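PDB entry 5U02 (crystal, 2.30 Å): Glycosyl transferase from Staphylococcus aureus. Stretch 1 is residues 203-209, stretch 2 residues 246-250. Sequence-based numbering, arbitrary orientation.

Stretch 1 203-209: IKAYLPK
Stretch 2 246-250: LIHLN

The contact joins a compact turn, residues 203-209, to the end of a strand, residues 246-249, that begins earlier in the chain; together the two bury 264 Å². Backbone hydrogen bonds from Tyr-206 N and Leu-207 N to Ile-203 O (3.2 and 3.0 Å) close the turn, and Leu-207 to Lys-209 form a 3-10 segment, with a weak bond from Lys-209 N to Tyr-206 O (3.4 Å). Phi/psi is -58/-40 at Lys-204, -70/-23 at Ala-205, -101/-25 at Tyr-206 and -57/-40 at Leu-207. The strand is extended, with -124/139 at Ile-247, -119/127 at His-248 and -152/113 at Leu-249, before Asn-250 turns to 50/60. The nearest CA atoms across the contact are those of Lys-204 and Leu-249, 7.2 Å apart.

One polar interaction crosses the contact. Lys-204 points its CA-to-CB bond toward the strand, and its side chain (chi1 -102°, between wells, then t, m, t) carries NZ to His-248 O, a hydrogen bond of 2.8 Å. The acceptor is backbone carbonyl; the His-248 side chain (chi1 t, chi2 41°) leaves CA in the away direction.

The remaining contacts are largely apolar and follow from the strand's alternation, which turns Ile-247 and Leu-249 toward the turn. The aliphatic part of Lys-204 packs against Ile-247 (m, t), with CD 3.6 Å from CG2. Leu-207 (m, t) also meets this isoleucine, its CD1 lying 3.9 Å from Ile-247 CD1. Leu-249 (t, p) places CD2 3.3 Å from CG of Pro-208, whose ring is C-gamma exo, and 3.5 Å from Lys-204 O. That methyl therefore touches both a proline ring and a backbone carbonyl. Ala-205 and Tyr-206 (chi1 m, chi2 -60°) point away, leaving Lys-204, Leu-207 and Pro-208 to make the turn's contacts.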

# COMPACT_ATOMS: atom_id res chain seq x y z
N ILE A 203 4.53 -0.22 -15.78
CA ILE A 203 5.69 0.65 -15.98
C ILE A 203 6.03 0.87 -17.44
O ILE A 203 6.95 1.64 -17.74
CB ILE A 203 6.92 0.11 -15.22
CG1 ILE A 203 7.47 -1.15 -15.88
CG2 ILE A 203 6.58 -0.18 -13.77
CD1 ILE A 203 8.74 -1.66 -15.22
N LYS A 204 5.31 0.23 -18.37
CA LYS A 204 5.60 0.38 -19.79
C LYS A 204 5.51 1.84 -20.24
O LYS A 204 6.31 2.29 -21.06
CB LYS A 204 4.63 -0.47 -20.63
CG LYS A 204 5.22 -1.76 -21.14
CD LYS A 204 4.56 -2.18 -22.45
CE LYS A 204 3.05 -2.16 -22.39
NZ LYS A 204 2.47 -2.87 -23.56
N ALA A 205 4.52 2.57 -19.74
CA ALA A 205 4.31 3.94 -20.19
C ALA A 205 5.41 4.88 -19.73
O ALA A 205 5.63 5.92 -20.37
CB ALA A 205 2.95 4.46 -19.72
N TYR A 206 6.11 4.55 -18.65
CA TYR A 206 7.10 5.45 -18.06
C TYR A 206 8.54 5.09 -18.43
O TYR A 206 9.40 5.98 -18.42
CB TYR A 206 6.95 5.45 -16.53
CG TYR A 206 5.53 5.69 -16.08
CD1 TYR A 206 4.86 6.86 -16.42
CD2 TYR A 206 4.85 4.75 -15.32
CE1 TYR A 206 3.56 7.08 -16.02
CE2 TYR A 206 3.54 4.96 -14.90
CZ TYR A 206 2.90 6.13 -15.26
OH TYR A 206 1.61 6.36 -14.86
N LEU A 207 8.80 3.83 -18.78
CA LEU A 207 10.15 3.41 -19.15
C LEU A 207 10.78 4.18 -20.31
O LEU A 207 12.00 4.43 -20.25
CB LEU A 207 10.15 1.91 -19.47
CG LEU A 207 10.20 0.92 -18.30
CD1 LEU A 207 9.87 -0.47 -18.81
CD2 LEU A 207 11.56 0.95 -17.66
N PRO A 208 10.07 4.53 -21.39
CA PRO A 208 10.75 5.16 -22.54
C PRO A 208 11.43 6.47 -22.23
O PRO A 208 12.22 6.94 -23.07
CB PRO A 208 9.61 5.38 -23.55
CG PRO A 208 8.56 4.47 -23.15
CD PRO A 208 8.64 4.30 -21.68
N LYS A 209 11.16 7.09 -21.09
CA LYS A 209 11.70 8.41 -20.81
C LYS A 209 13.22 8.39 -20.70
O LYS A 209 13.88 9.38 -21.03
CB LYS A 209 11.09 8.97 -19.53
CG LYS A 209 9.59 9.08 -19.57
CD LYS A 209 9.04 9.32 -18.17
CE LYS A 209 7.55 9.61 -18.21
NZ LYS A 209 7.03 9.93 -16.86
N LEU A 246 11.10 -9.01 -23.53
CA LEU A 246 10.56 -8.31 -24.69
C LEU A 246 9.38 -7.44 -24.27
O LEU A 246 8.46 -7.91 -23.59
CB LEU A 246 10.13 -9.30 -25.77
CG LEU A 246 9.62 -8.72 -27.09
CD1 LEU A 246 10.73 -8.01 -27.85
CD2 LEU A 246 8.99 -9.81 -27.93
N ILE A 247 9.40 -6.18 -24.69
CA ILE A 247 8.35 -5.21 -24.38
C ILE A 247 7.83 -4.65 -25.70
O ILE A 247 8.61 -4.38 -26.62
CB ILE A 247 8.88 -4.09 -23.46
CG1 ILE A 247 9.09 -4.64 -22.04
CG2 ILE A 247 7.96 -2.88 -23.46
CD1 ILE A 247 9.73 -3.66 -21.09
N HIS A 248 6.51 -4.48 -25.79
CA HIS A 248 5.84 -3.97 -26.98
C HIS A 248 5.10 -2.69 -26.61
O HIS A 248 4.29 -2.68 -25.69
CB HIS A 248 4.86 -4.99 -27.56
CG HIS A 248 4.29 -4.60 -28.89
ND1 HIS A 248 5.04 -4.03 -29.89
CD2 HIS A 248 3.03 -4.73 -29.39
CE1 HIS A 248 4.28 -3.82 -30.95
NE2 HIS A 248 3.06 -4.23 -30.67
N LEU A 249 5.37 -1.62 -27.36
CA LEU A 249 4.91 -0.31 -26.94
C LEU A 249 4.71 0.55 -28.18
O LEU A 249 5.69 0.89 -28.86
CB LEU A 249 5.90 0.32 -25.98
CG LEU A 249 5.58 1.68 -25.41
CD1 LEU A 249 4.29 1.62 -24.62
CD2 LEU A 249 6.71 2.05 -24.52
N ASN A 250 3.46 0.91 -28.47
CA ASN A 250 3.11 1.77 -29.60
C ASN A 250 3.76 1.28 -30.89
O ASN A 250 4.57 1.97 -31.52
CB ASN A 250 3.50 3.23 -29.31
CG ASN A 250 2.48 3.94 -28.44
OD1 ASN A 250 2.64 4.04 -27.22
ND2 ASN A 250 1.42 4.45 -29.07